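PDB 3NAT: DUF3013 family protein from Enterococcus faecalis, which is of unknown function but folds as an alpha-beta half sandwich and forms an assembly of two chains, with a zinc ion bound near the sheet. Local coordinates for residues 5-13 and 155-163; 36-47 and 64-75. All blocks are in the same frame, centred on the assembly; numbering follows the deposited sequence.

Contact 1: residues 5-13 and 155-163; sequences KKATMLTYL and KEQWIAYPS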
loop_
_atom_site.group_PDB
_atom_site.type_symbol
_atom_site.label_atom_id
_atom_site.label_comp_id
_atom_site.label_asym_id
_atom_site.label_seq_id
_atom_site.Cartn_x
_atom_site.Cartn_y
_atom_site.Cartn_z
ATOM N N LYS A 5 7.614 -29.124 2.295
ATOM C CA LYS A 5 7.406 -27.846 1.649
ATOM C C LYS A 5 8.247 -26.783 2.298
ATOM O O LYS A 5 8.404 -26.759 3.517
ATOM C CB LYS A 5 5.930 -27.452 1.728
ATOM C CG LYS A 5 4.988 -28.493 1.150
ATOM C CD LYS A 5 3.533 -28.169 1.454
ATOM C CE LYS A 5 3.104 -26.876 0.779
ATOM N NZ LYS A 5 1.653 -26.588 0.968
ATOM N N LYS A 6 8.795 -25.906 1.468
ATOM C CA LYS A 6 9.517 -24.741 1.948
ATOM C C LYS A 6 8.522 -23.751 2.517
ATOM O O LYS A 6 7.412 -23.614 2.002
ATOM C CB LYS A 6 10.338 -24.116 0.822
ATOM C CG LYS A 6 11.597 -24.925 0.491
ATOM C CD LYS A 6 12.337 -24.399 -0.733
ATOM C CE LYS A 6 13.677 -25.090 -0.900
ATOM N NZ LYS A 6 14.247 -24.882 -2.263
ATOM N N ALA A 7 8.917 -23.073 3.590
ATOM C CA ALA A 7 8.004 -22.213 4.330
ATOM C C ALA A 7 7.407 -21.148 3.436
ATOM O O ALA A 7 8.056 -20.668 2.507
ATOM C CB ALA A 7 8.709 -21.578 5.519
ATOM N N THR A 8 6.157 -20.798 3.707
ATOM C CA THR A 8 5.568 -19.624 3.091
ATOM C C THR A 8 5.254 -18.607 4.168
ATOM O O THR A 8 5.280 -18.916 5.362
ATOM C CB THR A 8 4.301 -19.951 2.296
ATOM O OG1 THR A 8 3.206 -20.222 3.190
ATOM C CG2 THR A 8 4.566 -21.126 1.411
HETATM N N MSE A 9 4.958 -17.389 3.741
HETATM C CA MSE A 9 4.773 -16.303 4.675
HETATM C C MSE A 9 3.822 -16.688 5.797
HETATM O O MSE A 9 4.112 -16.468 6.971
HETATM C CB MSE A 9 4.265 -15.082 3.936
HETATM C CG MSE A 9 5.234 -14.578 2.887
HETATM SE SE MSE A 9 4.593 -12.952 2.038
HETATM C CE MSE A 9 4.235 -11.893 3.633
ATOM N N LEU A 10 2.694 -17.284 5.438
ATOM C CA LEU A 10 1.697 -17.637 6.435
ATOM C C LEU A 10 2.253 -18.590 7.484
ATOM O O LEU A 10 2.141 -18.363 8.692
ATOM C CB LEU A 10 0.481 -18.269 5.769
ATOM C CG LEU A 10 -0.822 -17.565 6.144
ATOM C CD1 LEU A 10 -2.014 -18.442 5.832
ATOM C CD2 LEU A 10 -0.813 -17.176 7.613
ATOM N N THR A 11 2.849 -19.672 7.023
ATOM C CA THR A 11 3.337 -20.655 7.956
ATOM C C THR A 11 4.510 -20.058 8.711
ATOM O O THR A 11 4.601 -20.170 9.931
ATOM C CB THR A 11 3.736 -21.928 7.229
ATOM O OG1 THR A 11 5.100 -21.836 6.786
ATOM C CG2 THR A 11 2.822 -22.118 6.039
ATOM N N TYR A 12 5.390 -19.389 7.983
ATOM C CA TYR A 12 6.589 -18.854 8.595
ATOM C C TYR A 12 6.246 -17.873 9.704
ATOM O O TYR A 12 6.833 -17.906 10.785
ATOM C CB TYR A 12 7.476 -18.175 7.565
ATOM C CG TYR A 12 8.804 -17.807 8.157
ATOM C CD1 TYR A 12 9.102 -16.500 8.487
ATOM C CD2 TYR A 12 9.746 -18.779 8.427
ATOM C CE1 TYR A 12 10.319 -16.169 9.043
ATOM C CE2 TYR A 12 10.959 -18.459 8.981
ATOM C CZ TYR A 12 11.239 -17.156 9.289
ATOM O OH TYR A 12 12.450 -16.842 9.845
ATOM N N LEU A 13 5.298 -16.992 9.429
ATOM C CA LEU A 13 4.820 -16.064 10.441
ATOM C C LEU A 13 4.248 -16.810 11.636
ATOM O O LEU A 13 4.709 -16.650 12.760
ATOM C CB LEU A 13 3.752 -15.154 9.855
ATOM C CG LEU A 13 4.295 -14.032 8.981
ATOM C CD1 LEU A 13 3.153 -13.237 8.381
ATOM C CD2 LEU A 13 5.203 -13.144 9.807
ATOM N N LYS A 155 22.262 -15.659 5.278
ATOM C CA LYS A 155 22.317 -15.472 3.830
ATOM C C LYS A 155 20.916 -15.276 3.263
ATOM O O LYS A 155 19.973 -15.967 3.657
ATOM C CB LYS A 155 22.993 -16.667 3.152
ATOM C CG LYS A 155 24.319 -17.091 3.775
ATOM C CD LYS A 155 24.114 -17.758 5.134
ATOM C CE LYS A 155 25.435 -18.098 5.811
ATOM N NZ LYS A 155 26.153 -19.215 5.127
ATOM N N GLU A 156 20.788 -14.335 2.334
ATOM C CA GLU A 156 19.488 -13.996 1.775
ATOM C C GLU A 156 18.711 -15.243 1.398
ATOM O O GLU A 156 19.261 -16.183 0.833
ATOM C CB GLU A 156 19.636 -13.084 0.558
ATOM C CG GLU A 156 18.314 -12.680 -0.075
ATOM C CD GLU A 156 18.509 -11.795 -1.284
ATOM O OE1 GLU A 156 19.676 -11.511 -1.629
ATOM O OE2 GLU A 156 17.501 -11.381 -1.889
ATOM N N GLN A 157 17.428 -15.244 1.728
ATOM C CA GLN A 157 16.548 -16.344 1.402
ATOM C C GLN A 157 15.155 -15.765 1.337
ATOM O O GLN A 157 14.770 -14.964 2.185
ATOM C CB GLN A 157 16.618 -17.426 2.477
ATOM C CG GLN A 157 15.580 -18.528 2.292
ATOM C CD GLN A 157 15.552 -19.518 3.446
ATOM O OE1 GLN A 157 14.643 -20.352 3.543
ATOM N NE2 GLN A 157 16.544 -19.428 4.331
ATOM N N TRP A 158 14.400 -16.150 0.320
ATOM C CA TRP A 158 13.065 -15.602 0.129
ATOM C C TRP A 158 12.027 -16.568 0.612
ATOM O O TRP A 158 12.205 -17.778 0.546
ATOM C CB TRP A 158 12.823 -15.286 -1.338
ATOM C CG TRP A 158 13.624 -14.135 -1.800
ATOM C CD1 TRP A 158 14.958 -14.124 -2.104
ATOM C CD2 TRP A 158 13.154 -12.805 -1.998
ATOM N NE1 TRP A 158 15.342 -12.862 -2.484
ATOM C CE2 TRP A 158 14.252 -12.034 -2.426
ATOM C CE3 TRP A 158 11.909 -12.193 -1.860
ATOM C CZ2 TRP A 158 14.139 -10.683 -2.719
ATOM C CZ3 TRP A 158 11.799 -10.854 -2.150
ATOM C CH2 TRP A 158 12.908 -10.112 -2.577
ATOM N N ILE A 159 10.930 -16.022 1.101
ATOM C CA ILE A 159 9.861 -16.828 1.639
ATOM C C ILE A 159 8.593 -16.429 0.930
ATOM O O ILE A 159 8.061 -15.345 1.148
ATOM C CB ILE A 159 9.750 -16.644 3.140
ATOM C CG1 ILE A 159 10.890 -17.414 3.812
ATOM C CG2 ILE A 159 8.399 -17.119 3.640
ATOM C CD1 ILE A 159 11.052 -17.087 5.256
ATOM N N ALA A 160 8.134 -17.318 0.060
ATOM C CA ALA A 160 7.091 -16.998 -0.893
ATOM C C ALA A 160 5.728 -16.862 -0.256
ATOM O O ALA A 160 5.536 -17.156 0.921
ATOM C CB ALA A 160 7.053 -18.037 -1.972
ATOM N N TYR A 161 4.780 -16.414 -1.064
ATOM C CA TYR A 161 3.404 -16.275 -0.637
ATOM C C TYR A 161 2.648 -17.544 -1.010
ATOM O O TYR A 161 2.835 -18.090 -2.098
ATOM C CB TYR A 161 2.796 -15.061 -1.320
ATOM C CG TYR A 161 1.350 -14.794 -1.001
ATOM C CD1 TYR A 161 0.338 -15.309 -1.799
ATOM C CD2 TYR A 161 0.991 -13.998 0.073
ATOM C CE1 TYR A 161 -0.989 -15.055 -1.523
ATOM C CE2 TYR A 161 -0.335 -13.740 0.355
ATOM C CZ TYR A 161 -1.320 -14.270 -0.448
ATOM O OH TYR A 161 -2.640 -14.014 -0.170
ATOM N N PRO A 162 1.799 -18.024 -0.091
ATOM C CA PRO A 162 0.961 -19.217 -0.232
ATOM C C PRO A 162 0.248 -19.311 -1.590
ATOM O O PRO A 162 0.059 -18.302 -2.263
ATOM C CB PRO A 162 -0.061 -19.035 0.893
ATOM C CG PRO A 162 0.688 -18.314 1.950
ATOM C CD PRO A 162 1.630 -17.387 1.227
ATOM N N SER A 163 -0.147 -20.520 -1.978
ATOM C CA SER A 163 -0.850 -20.730 -3.240
ATOM C C SER A 163 -2.144 -21.511 -3.026
ATOM O O SER A 163 -2.207 -22.402 -2.178
ATOM C CB SER A 163 0.053 -21.470 -4.227
ATOM O OG SER A 163 1.402 -21.065 -4.066
HETATM O O HOH W 1 9.284 -19.822 0.138
#
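Ile159 meets the start of helix 9-20 through its two methyl tips, CG2 and CD1, reaching from the short strand 158-159 toward Tyr12. Its CB branches at once, with CG1 beside the backbone N (chi1 -76°), which leaves CG2 anti to that N. The CG2 methyl settles against the backbone where the helix begins, 3.5 Å from Thr8 C, and touches Met9 CG. The other branch leaves through CG1 and carries CD1 over the centre of the Tyr12 ring, 3.6 Å from the centroid and only 7° off the ring normal, a CH-pi contact. A beta-branched residue suits this place because one arm lies against the backbone of the helix start while the other reaches the ring. The Tyr12 OH bonds to Asp105 and Lys101 on helix 101-125.

Thr8 is the N-cap. Just beyond it Met9 N, a first-turn amide without a carbonyl of the helix to bind, donates to Ala160 O at 2.9 Å, almost in line with the carbonyl. A water joins Ala7 O to Ala160 N. Pro162 lays its CG 3.4 Å from Thr8 OG1 and 3.8 Å from Leu10 CB, while the selenium of Met9, a selenomethionine, lies at the edge of the Tyr161 ring.

Between these segments the polar links are one backbone bond and one water bridge, and most remaining contact is apolar; backbone bonds of Ile159 with Leu99 and Tyr161 with Lys96 hold the tail further.

Contact 2: residues 36-47 and 64-75; sequences TIEVIVRLYAEN and EFIEFEDGLLFY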
loop_
_atom_site.group_PDB
_atom_site.type_symbol
_atom_site.label_atom_id
_atom_site.label_comp_id
_atom_site.label_asym_id
_atom_site.label_seq_id
_atom_site.Cartn_x
_atom_site.Cartn_y
_atom_site.Cartn_z
ATOM N N THR A 36 -3.897 -10.730 1.179
ATOM C CA THR A 36 -3.462 -9.945 2.307
ATOM C C THR A 36 -3.333 -10.817 3.539
ATOM O O THR A 36 -4.114 -11.739 3.743
ATOM C CB THR A 36 -4.476 -8.846 2.570
ATOM O OG1 THR A 36 -3.842 -7.574 2.412
ATOM C CG2 THR A 36 -5.057 -8.976 3.959
ATOM N N ILE A 37 -2.328 -10.532 4.352
ATOM C CA ILE A 37 -2.122 -11.276 5.584
ATOM C C ILE A 37 -1.984 -10.296 6.725
ATOM O O ILE A 37 -1.069 -9.475 6.726
ATOM C CB ILE A 37 -0.841 -12.106 5.531
ATOM C CG1 ILE A 37 -0.992 -13.284 4.565
ATOM C CG2 ILE A 37 -0.485 -12.600 6.910
ATOM C CD1 ILE A 37 0.283 -14.117 4.411
ATOM N N GLU A 38 -2.888 -10.375 7.695
ATOM C CA GLU A 38 -2.905 -9.402 8.776
ATOM C C GLU A 38 -2.524 -10.035 10.098
ATOM O O GLU A 38 -3.023 -11.098 10.452
ATOM C CB GLU A 38 -4.282 -8.765 8.893
ATOM C CG GLU A 38 -4.426 -7.773 10.028
ATOM C CD GLU A 38 -5.847 -7.202 10.132
ATOM O OE1 GLU A 38 -6.775 -7.771 9.504
ATOM O OE2 GLU A 38 -6.039 -6.187 10.843
ATOM N N VAL A 39 -1.631 -9.374 10.821
ATOM C CA VAL A 39 -1.251 -9.812 12.153
ATOM C C VAL A 39 -2.012 -8.999 13.178
ATOM O O VAL A 39 -1.785 -7.805 13.308
ATOM C CB VAL A 39 0.240 -9.599 12.398
ATOM C CG1 VAL A 39 0.608 -10.000 13.815
ATOM C CG2 VAL A 39 1.050 -10.379 11.382
ATOM N N ILE A 40 -2.915 -9.650 13.903
ATOM C CA ILE A 40 -3.683 -8.974 14.936
ATOM C C ILE A 40 -2.985 -9.066 16.271
ATOM O O ILE A 40 -2.313 -10.044 16.578
ATOM C CB ILE A 40 -5.073 -9.565 15.121
ATOM C CG1 ILE A 40 -5.591 -10.178 13.816
ATOM C CG2 ILE A 40 -6.010 -8.512 15.719
ATOM C CD1 ILE A 40 -5.698 -9.220 12.690
ATOM N N VAL A 41 -3.203 -8.054 17.087
ATOM C CA VAL A 41 -2.407 -7.855 18.270
ATOM C C VAL A 41 -3.286 -7.235 19.356
ATOM O O VAL A 41 -4.012 -6.274 19.093
ATOM C CB VAL A 41 -1.229 -6.939 17.906
ATOM C CG1 VAL A 41 -1.009 -5.882 18.954
ATOM C CG2 VAL A 41 0.021 -7.756 17.671
ATOM N N ARG A 42 -3.246 -7.798 20.561
ATOM C CA ARG A 42 -4.044 -7.263 21.662
ATOM C C ARG A 42 -3.244 -7.109 22.939
ATOM O O ARG A 42 -2.640 -8.062 23.412
ATOM C CB ARG A 42 -5.249 -8.157 21.955
ATOM C CG ARG A 42 -6.329 -8.129 20.907
ATOM C CD ARG A 42 -6.628 -9.529 20.434
ATOM N NE ARG A 42 -8.052 -9.735 20.214
ATOM C CZ ARG A 42 -8.630 -10.931 20.206
ATOM N NH1 ARG A 42 -9.936 -11.040 19.999
ATOM N NH2 ARG A 42 -7.898 -12.021 20.410
ATOM N N LEU A 43 -3.259 -5.908 23.502
ATOM C CA LEU A 43 -2.736 -5.685 24.844
ATOM C C LEU A 43 -3.874 -5.538 25.853
ATOM O O LEU A 43 -4.924 -4.978 25.546
ATOM C CB LEU A 43 -1.846 -4.443 24.884
ATOM C CG LEU A 43 -0.616 -4.469 23.974
ATOM C CD1 LEU A 43 0.256 -3.235 24.175
ATOM C CD2 LEU A 43 0.189 -5.733 24.213
ATOM N N TYR A 44 -3.663 -6.052 27.058
ATOM C CA TYR A 44 -4.623 -5.873 28.138
ATOM C C TYR A 44 -3.969 -5.167 29.319
ATOM O O TYR A 44 -2.756 -5.235 29.503
ATOM C CB TYR A 44 -5.200 -7.216 28.578
ATOM C CG TYR A 44 -5.889 -7.978 27.468
ATOM C CD1 TYR A 44 -7.183 -7.662 27.078
ATOM C CD2 TYR A 44 -5.249 -9.017 26.815
ATOM C CE1 TYR A 44 -7.818 -8.365 26.060
ATOM C CE2 TYR A 44 -5.873 -9.724 25.803
ATOM C CZ TYR A 44 -7.156 -9.395 25.427
ATOM O OH TYR A 44 -7.771 -10.100 24.416
ATOM N N ALA A 45 -4.781 -4.477 30.108
ATOM C CA ALA A 45 -4.302 -3.809 31.311
ATOM C C ALA A 45 -5.460 -3.575 32.270
ATOM O O ALA A 45 -6.607 -3.410 31.851
ATOM C CB ALA A 45 -3.615 -2.499 30.966
ATOM N N GLU A 46 -5.153 -3.570 33.562
ATOM C CA GLU A 46 -6.176 -3.428 34.585
ATOM C C GLU A 46 -6.456 -1.954 34.866
ATOM O O GLU A 46 -5.541 -1.186 35.160
ATOM C CB GLU A 46 -5.736 -4.148 35.860
ATOM C CG GLU A 46 -6.812 -4.252 36.920
ATOM C CD GLU A 46 -6.292 -4.863 38.203
ATOM O OE1 GLU A 46 -6.908 -4.628 39.268
ATOM O OE2 GLU A 46 -5.262 -5.571 38.144
ATOM N N ASN A 47 -7.725 -1.564 34.766
ATOM C CA ASN A 47 -8.138 -0.182 35.005
ATOM C C ASN A 47 -8.483 0.072 36.472
ATOM O O ASN A 47 -9.482 -0.439 36.980
ATOM C CB ASN A 47 -9.334 0.167 34.120
ATOM C CG ASN A 47 -9.584 1.651 34.046
ATOM O OD1 ASN A 47 -8.753 2.451 34.479
ATOM N ND2 ASN A 47 -10.730 2.032 33.488
ATOM N N GLU A 64 -12.599 -1.621 33.844
ATOM C CA GLU A 64 -12.039 -2.516 34.852
ATOM C C GLU A 64 -10.818 -3.278 34.337
ATOM O O GLU A 64 -9.831 -3.434 35.052
ATOM C CB GLU A 64 -13.107 -3.487 35.370
ATOM C CG GLU A 64 -14.238 -3.759 34.386
ATOM C CD GLU A 64 -13.783 -4.523 33.158
ATOM O OE1 GLU A 64 -12.904 -5.403 33.293
ATOM O OE2 GLU A 64 -14.310 -4.252 32.058
ATOM N N PHE A 65 -10.890 -3.746 33.097
ATOM C CA PHE A 65 -9.762 -4.419 32.458
ATOM C C PHE A 65 -9.741 -4.079 30.974
ATOM O O PHE A 65 -10.388 -4.747 30.165
ATOM C CB PHE A 65 -9.853 -5.932 32.651
ATOM C CG PHE A 65 -8.517 -6.605 32.776
ATOM C CD1 PHE A 65 -7.979 -6.875 34.027
ATOM C CD2 PHE A 65 -7.796 -6.963 31.648
ATOM C CE1 PHE A 65 -6.748 -7.493 34.151
ATOM C CE2 PHE A 65 -6.563 -7.582 31.767
ATOM C CZ PHE A 65 -6.039 -7.847 33.019
ATOM N N ILE A 66 -8.996 -3.035 30.625
ATOM C CA ILE A 66 -9.014 -2.501 29.269
ATOM C C ILE A 66 -8.299 -3.399 28.268
ATOM O O ILE A 66 -7.405 -4.166 28.616
ATOM C CB ILE A 66 -8.388 -1.100 29.199
ATOM C CG1 ILE A 66 -6.893 -1.176 29.457
ATOM C CG2 ILE A 66 -9.029 -0.160 30.206
ATOM C CD1 ILE A 66 -6.252 0.182 29.555
ATOM N N GLU A 67 -8.714 -3.293 27.015
ATOM C CA GLU A 67 -8.135 -4.072 25.939
ATOM C C GLU A 67 -7.796 -3.145 24.785
ATOM O O GLU A 67 -8.584 -2.277 24.417
ATOM C CB GLU A 67 -9.117 -5.141 25.471
ATOM C CG GLU A 67 -9.004 -5.469 23.990
ATOM C CD GLU A 67 -9.658 -6.792 23.642
ATOM O OE1 GLU A 67 -10.442 -7.294 24.476
ATOM O OE2 GLU A 67 -9.384 -7.331 22.544
ATOM N N PHE A 68 -6.611 -3.313 24.221
ATOM C CA PHE A 68 -6.231 -2.518 23.072
ATOM C C PHE A 68 -5.862 -3.437 21.926
ATOM O O PHE A 68 -5.014 -4.308 22.072
ATOM C CB PHE A 68 -5.064 -1.605 23.412
ATOM C CG PHE A 68 -4.621 -0.755 22.266
ATOM C CD1 PHE A 68 -5.022 0.558 22.176
ATOM C CD2 PHE A 68 -3.819 -1.278 21.270
ATOM C CE1 PHE A 68 -4.625 1.344 21.126
ATOM C CE2 PHE A 68 -3.416 -0.499 20.216
ATOM C CZ PHE A 68 -3.817 0.819 20.145
ATOM N N GLU A 69 -6.504 -3.249 20.783
ATOM C CA GLU A 69 -6.236 -4.106 19.645
ATOM C C GLU A 69 -5.714 -3.303 18.466
ATOM O O GLU A 69 -6.097 -2.155 18.268
ATOM C CB GLU A 69 -7.485 -4.874 19.247
ATOM C CG GLU A 69 -7.283 -5.755 18.037
ATOM C CD GLU A 69 -8.507 -6.572 17.700
ATOM O OE1 GLU A 69 -9.341 -6.082 16.906
ATOM O OE2 GLU A 69 -8.635 -7.700 18.229
ATOM N N ASP A 70 -4.821 -3.912 17.695
ATOM C CA ASP A 70 -4.312 -3.295 16.477
ATOM C C ASP A 70 -3.935 -4.368 15.457
ATOM O O ASP A 70 -4.010 -5.562 15.743
ATOM C CB ASP A 70 -3.118 -2.388 16.780
ATOM C CG ASP A 70 -3.032 -1.201 15.837
ATOM O OD1 ASP A 70 -3.518 -1.306 14.689
ATOM O OD2 ASP A 70 -2.481 -0.159 16.250
ATOM N N GLY A 71 -3.536 -3.936 14.267
ATOM C CA GLY A 71 -3.194 -4.857 13.200
ATOM C C GLY A 71 -2.098 -4.354 12.279
ATOM O O GLY A 71 -1.988 -3.145 12.009
ATOM N N LEU A 72 -1.292 -5.301 11.799
ATOM C CA LEU A 72 -0.198 -5.037 10.873
ATOM C C LEU A 72 -0.422 -5.839 9.595
ATOM O O LEU A 72 -0.609 -7.050 9.648
ATOM C CB LEU A 72 1.128 -5.425 11.521
ATOM C CG LEU A 72 1.480 -4.703 12.825
ATOM C CD1 LEU A 72 0.760 -5.324 14.004
ATOM C CD2 LEU A 72 2.976 -4.724 13.062
ATOM N N LEU A 73 -0.401 -5.176 8.444
ATOM C CA LEU A 73 -0.845 -5.824 7.207
ATOM C C LEU A 73 0.232 -6.098 6.157
ATOM O O LEU A 73 1.076 -5.256 5.872
ATOM C CB LEU A 73 -1.960 -5.003 6.568
ATOM C CG LEU A 73 -2.727 -5.687 5.442
ATOM C CD1 LEU A 73 -3.630 -6.767 6.018
ATOM C CD2 LEU A 73 -3.543 -4.659 4.686
ATOM N N PHE A 74 0.174 -7.285 5.567
ATOM C CA PHE A 74 1.017 -7.618 4.432
ATOM C C PHE A 74 0.151 -7.647 3.191
ATOM O O PHE A 74 -0.891 -8.306 3.180
ATOM C CB PHE A 74 1.630 -8.987 4.636
ATOM C CG PHE A 74 2.670 -9.027 5.702
ATOM C CD1 PHE A 74 3.980 -8.681 5.419
ATOM C CD2 PHE A 74 2.352 -9.424 6.984
ATOM C CE1 PHE A 74 4.955 -8.723 6.399
ATOM C CE2 PHE A 74 3.320 -9.470 7.968
ATOM C CZ PHE A 74 4.626 -9.117 7.676
ATOM N N TYR A 75 0.568 -6.947 2.142
ATOM C CA TYR A 75 -0.281 -6.829 0.967
ATOM C C TYR A 75 0.496 -6.871 -0.326
ATOM O O TYR A 75 1.669 -6.495 -0.375
ATOM C CB TYR A 75 -1.074 -5.530 1.016
ATOM C CG TYR A 75 -0.219 -4.298 0.817
ATOM C CD1 TYR A 75 -0.259 -3.577 -0.371
ATOM C CD2 TYR A 75 0.643 -3.868 1.806
ATOM C CE1 TYR A 75 0.527 -2.446 -0.558
ATOM C CE2 TYR A 75 1.436 -2.748 1.626
ATOM C CZ TYR A 75 1.366 -2.031 0.450
ATOM O OH TYR A 75 2.160 -0.914 0.287
#
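Strands 36-46 and 65-75 form the central antiparallel pair of the four-stranded mixed sheet, with Ile40 opposite Gly71 near the middle. Paired backbone bonds link Ile37 with Phe74, Val39 with Leu72, Val41 with Asp70, Leu43 with Phe68 and Ala45 with Ile66, the last including a weak Ile66 N to Ala45 O bond; Val39 N to Leu72 O is the straightest, at 174°. Beyond them Asn47 N donates to Glu64 O from well above the carbonyl plane, at a poorly ordered residue.

At the other end, Phe74 O takes two donors: Ile37 N in the carbonyl plane, and Thr36 OG1 at 3.1 Å from above it. Leu73 CD1 packs against Thr36 CG2, where a threonine serves both needs, a hydroxyl for the carbonyl and a methyl for the leucine.

The face bearing Arg42 is polar at its centre. Glu69 CG lies anti to its own backbone N (chi1 178°) and the chain runs on extended, which carries OE2 alongside Arg42 to a salt bridge with NE at 2.9 Å, though the hydrogen bond within it is weak, bent to 125°. Glu67 OE2, 3.6 Å from Arg42 NE and well out of the guanidinium plane, adds only charge attraction. Glu67 OE1 also lies 3.2 Å from Tyr44 CE1 at the ring edge. Farther along, Phe65 turns one ring face over Ala45 O and Glu46 CA, and its CE2 touches Tyr44 CB.

The opposite face is mostly apolar. Val39 CG2 approaches the edge of the Phe74 ring, 4.2 Å from CE2, and Ala45 CB meets Ile66 CG1. Val41, Ala45 and Leu72 rest on helix 101-125, while Phe74 meets Phe107 edge-to-face. A sheet with one largely apolar face packed by helices is the arrangement of an alpha-beta half sandwich.

Contact 2 lies within the chain loop that contact 1 closes, and their centres are about 24 Å apart on opposite sides of the chain's centre. They meet at the end of the sheet where Ile37 and Phe74 pair. Helix 9-20 bridges them: Met9 CE comes to 3.7 Å from Phe74 CD1, and Leu13 CD1 lies 4.0 Å from Ile37 CG2. Segment 155-163 reaches the same end through Tyr161, which touches Ile37 and hydrogen-bonds to Trp30 of the neighbouring strand. At this end of contact 2, Tyr75 has its side chain about 4 Å from a bound zinc ion and from a citric acid molecule, the latter probably from the crystallisation liquor, and packs on Pro77 of the second subunit.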